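Local coordinates for protein arylsulfatase (Pseudoalteromonas sp. MB47, PDB 7AJ0) that probably removes sulfate groups from the algal polysaccharide fucoidan, as an exo-acting, calcium-binding member of the sulfatase family that assembles as a hexamer, at residues Q183-Q194 with S269-P277. Numbering follows the deposited sequence.
Sequences QSDYTQFLVERQ and SKIHNDNYP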
# COMPACT_ATOMS: atom_id res chain seq x y z
N GLN A 183 -32.28 -13.04 5.98
CA GLN A 183 -32.97 -11.78 5.70
C GLN A 183 -32.66 -11.26 4.30
O GLN A 183 -33.56 -10.86 3.56
CB GLN A 183 -32.58 -10.74 6.76
CG GLN A 183 -33.10 -9.32 6.52
CD GLN A 183 -34.41 -9.03 7.23
OE1 GLN A 183 -34.95 -9.88 7.95
NE2 GLN A 183 -34.92 -7.82 7.04
N SER A 184 -31.37 -11.24 3.93
CA SER A 184 -30.99 -10.68 2.64
C SER A 184 -31.67 -11.41 1.48
O SER A 184 -31.88 -10.82 0.42
CB SER A 184 -29.47 -10.73 2.48
OG SER A 184 -28.98 -12.03 2.75
N ASP A 185 -32.00 -12.69 1.67
CA ASP A 185 -32.70 -13.42 0.62
C ASP A 185 -34.07 -12.81 0.34
O ASP A 185 -34.53 -12.78 -0.81
CB ASP A 185 -32.84 -14.89 1.02
CG ASP A 185 -33.36 -15.76 -0.11
OD1 ASP A 185 -33.49 -15.25 -1.25
OD2 ASP A 185 -33.65 -16.95 0.14
N TYR A 186 -34.73 -12.29 1.38
CA TYR A 186 -36.02 -11.65 1.19
C TYR A 186 -35.87 -10.23 0.65
O TYR A 186 -36.60 -9.82 -0.26
CB TYR A 186 -36.80 -11.61 2.51
CG TYR A 186 -37.24 -12.96 3.03
CD1 TYR A 186 -36.37 -13.75 3.77
CD2 TYR A 186 -38.53 -13.42 2.81
CE1 TYR A 186 -36.77 -14.98 4.26
CE2 TYR A 186 -38.93 -14.65 3.30
CZ TYR A 186 -38.05 -15.42 4.02
OH TYR A 186 -38.44 -16.65 4.51
N THR A 187 -34.94 -9.45 1.21
CA THR A 187 -34.90 -8.02 0.94
C THR A 187 -34.39 -7.69 -0.46
O THR A 187 -34.69 -6.62 -0.98
CB THR A 187 -34.04 -7.30 1.98
OG1 THR A 187 -32.73 -7.87 2.00
CG2 THR A 187 -34.67 -7.44 3.37
N GLN A 188 -33.62 -8.59 -1.08
CA GLN A 188 -33.16 -8.34 -2.44
C GLN A 188 -34.31 -8.26 -3.43
O GLN A 188 -34.14 -7.72 -4.53
CB GLN A 188 -32.17 -9.42 -2.88
CG GLN A 188 -32.76 -10.81 -2.95
CD GLN A 188 -31.73 -11.87 -3.31
OE1 GLN A 188 -30.64 -11.56 -3.80
NE2 GLN A 188 -32.07 -13.13 -3.07
N PHE A 189 -35.48 -8.78 -3.07
CA PHE A 189 -36.67 -8.71 -3.91
C PHE A 189 -37.66 -7.64 -3.45
O PHE A 189 -38.78 -7.59 -3.97
CB PHE A 189 -37.36 -10.07 -3.96
CG PHE A 189 -36.54 -11.15 -4.61
CD1 PHE A 189 -36.36 -11.18 -5.98
CD2 PHE A 189 -35.95 -12.14 -3.84
CE1 PHE A 189 -35.61 -12.17 -6.58
CE2 PHE A 189 -35.18 -13.13 -4.43
CZ PHE A 189 -35.02 -13.15 -5.80
N LEU A 190 -37.26 -6.79 -2.51
CA LEU A 190 -38.14 -5.76 -1.96
C LEU A 190 -37.62 -4.35 -2.16
O LEU A 190 -38.40 -3.43 -2.42
CB LEU A 190 -38.36 -6.00 -0.46
CG LEU A 190 -38.97 -7.35 -0.06
CD1 LEU A 190 -39.02 -7.48 1.46
CD2 LEU A 190 -40.35 -7.52 -0.68
N VAL A 191 -36.31 -4.14 -2.04
CA VAL A 191 -35.72 -2.80 -2.14
C VAL A 191 -35.36 -2.60 -3.61
O VAL A 191 -34.26 -2.95 -4.06
CB VAL A 191 -34.53 -2.62 -1.21
CG1 VAL A 191 -34.19 -1.15 -1.06
CG2 VAL A 191 -34.83 -3.25 0.14
N GLU A 192 -36.29 -2.02 -4.37
CA GLU A 192 -36.14 -1.94 -5.82
C GLU A 192 -34.85 -1.22 -6.21
O GLU A 192 -34.07 -1.73 -7.02
CB GLU A 192 -37.35 -1.23 -6.42
CG GLU A 192 -37.38 -1.22 -7.94
CD GLU A 192 -38.41 -0.25 -8.48
OE1 GLU A 192 -39.57 -0.67 -8.71
OE2 GLU A 192 -38.07 0.94 -8.67
N ARG A 193 -34.63 -0.02 -5.66
CA ARG A 193 -33.51 0.79 -6.12
C ARG A 193 -32.17 0.16 -5.76
O ARG A 193 -31.23 0.17 -6.56
CB ARG A 193 -33.61 2.20 -5.54
CG ARG A 193 -32.50 3.13 -6.00
CD ARG A 193 -32.63 4.51 -5.38
NE ARG A 193 -31.61 5.43 -5.88
CZ ARG A 193 -31.74 6.18 -6.97
NH1 ARG A 193 -32.85 6.13 -7.70
NH2 ARG A 193 -30.75 6.98 -7.34
N GLN A 194 -32.06 -0.38 -4.54
CA GLN A 194 -30.80 -0.97 -4.10
C GLN A 194 -30.37 -2.12 -4.99
O GLN A 194 -29.18 -2.31 -5.23
CB GLN A 194 -30.94 -1.43 -2.65
CG GLN A 194 -29.70 -2.05 -2.03
CD GLN A 194 -29.90 -2.40 -0.57
OE1 GLN A 194 -30.96 -2.12 0.00
NE2 GLN A 194 -28.90 -3.02 0.05
N SER A 269 -33.67 -12.46 13.30
CA SER A 269 -33.25 -12.11 11.95
C SER A 269 -32.26 -10.95 11.98
O SER A 269 -31.31 -10.92 11.20
CB SER A 269 -34.46 -11.75 11.08
OG SER A 269 -34.03 -11.27 9.82
N LYS A 270 -32.48 -10.00 12.87
CA LYS A 270 -31.53 -8.90 13.04
C LYS A 270 -30.22 -9.42 13.62
O LYS A 270 -30.20 -10.42 14.34
CB LYS A 270 -32.14 -7.83 13.95
CG LYS A 270 -33.27 -7.06 13.30
CD LYS A 270 -34.20 -6.45 14.33
CE LYS A 270 -35.32 -5.65 13.66
NZ LYS A 270 -36.12 -6.48 12.71
N ILE A 271 -29.11 -8.73 13.32
CA ILE A 271 -29.08 -7.50 12.55
C ILE A 271 -28.52 -7.73 11.14
O ILE A 271 -27.72 -6.93 10.64
CB ILE A 271 -28.23 -6.42 13.28
CG1 ILE A 271 -26.81 -6.95 13.54
CG2 ILE A 271 -28.88 -6.02 14.59
CD1 ILE A 271 -25.86 -5.89 14.04
N HIS A 272 -28.92 -8.83 10.52
CA HIS A 272 -28.52 -9.09 9.14
C HIS A 272 -29.12 -8.05 8.21
O HIS A 272 -30.23 -7.56 8.42
CB HIS A 272 -28.98 -10.49 8.72
CG HIS A 272 -28.13 -11.10 7.65
ND1 HIS A 272 -28.12 -10.65 6.35
CD2 HIS A 272 -27.27 -12.15 7.68
CE1 HIS A 272 -27.29 -11.38 5.63
NE2 HIS A 272 -26.76 -12.30 6.42
N ASN A 273 -28.37 -7.70 7.17
CA ASN A 273 -28.89 -6.79 6.16
C ASN A 273 -29.92 -7.50 5.29
O ASN A 273 -29.87 -8.72 5.13
CB ASN A 273 -27.75 -6.26 5.28
CG ASN A 273 -27.35 -7.23 4.19
OD1 ASN A 273 -26.78 -8.29 4.46
ND2 ASN A 273 -27.64 -6.88 2.94
N ASP A 274 -30.88 -6.74 4.75
CA ASP A 274 -31.05 -5.31 4.99
C ASP A 274 -31.98 -5.12 6.18
O ASP A 274 -33.07 -5.67 6.21
CB ASP A 274 -31.61 -4.64 3.74
CG ASP A 274 -30.77 -4.91 2.50
OD1 ASP A 274 -29.57 -4.56 2.52
OD2 ASP A 274 -31.30 -5.49 1.53
N ASN A 275 -31.53 -4.33 7.16
CA ASN A 275 -32.27 -4.17 8.40
C ASN A 275 -33.49 -3.28 8.20
O ASN A 275 -33.37 -2.16 7.69
CB ASN A 275 -31.38 -3.60 9.49
CG ASN A 275 -30.53 -4.65 10.16
OD1 ASN A 275 -31.02 -5.45 10.95
ND2 ASN A 275 -29.24 -4.66 9.84
N TYR A 276 -34.65 -3.78 8.62
CA TYR A 276 -35.91 -3.02 8.57
C TYR A 276 -36.62 -3.22 9.90
O TYR A 276 -37.42 -4.15 10.06
CB TYR A 276 -36.77 -3.45 7.39
CG TYR A 276 -36.33 -2.82 6.10
CD1 TYR A 276 -36.82 -1.58 5.71
CD2 TYR A 276 -35.41 -3.45 5.27
CE1 TYR A 276 -36.42 -0.99 4.54
CE2 TYR A 276 -35.00 -2.87 4.09
CZ TYR A 276 -35.51 -1.64 3.73
OH TYR A 276 -35.10 -1.05 2.56
N PRO A 277 -36.35 -2.36 10.89
CA PRO A 277 -37.02 -2.50 12.18
C PRO A 277 -38.50 -2.20 12.08
O PRO A 277 -38.99 -1.63 11.11
CB PRO A 277 -36.31 -1.46 13.07
CG PRO A 277 -35.04 -1.13 12.35
CD PRO A 277 -35.34 -1.29 10.89
O HOH W 1 -36.97 -6.78 8.95
O HOH W 2 -32.24 -1.48 2.27
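Gln183, on the short helix 183-187, meets the loop 269-277 with every side-chain atom from CB to the amide. Its CB lies near the CB of His272 and the hydroxyl of Ser269. CG packs 3.6 Å from Asn273 O, and here the chain bends (chi2 95°), turning the amide so that both its ends find partners. OE1 accepts from Ser269 OG at 2.5 Å, the hydroxyl standing above the carbonyl plane. NE2 donates to Asp274 O at 3.0 Å and also to a water held by Tyr276 O. An amide suits this buried place because it can accept and donate at once. The loop follows strand 262-267 of the central sheet in the alkaline-phosphatase-like sulfatase fold, and the side chain of His272 comes within about 5 Å of the bound calcium ion. A cis peptide bond precedes Asp274. Thr187, whose short hydroxyl suffices, brings OG1 to OD2 over one face of the carboxylate (2.8 Å); the longer, extended Gln194 brings NE2 to OD1 over the other (3.0 Å). Asn273 ND2 meets OD1 from the face opposite Gln194, and Tyr195 OH also bonds OD2. Val191 CG2 comes against the hydroxyl end of the Tyr276 ring, 3.3 Å from OH. Through a water this hydroxyl reaches Gln194 OE1, while Arg193 of a second subunit makes a cation-pi contact with the ring.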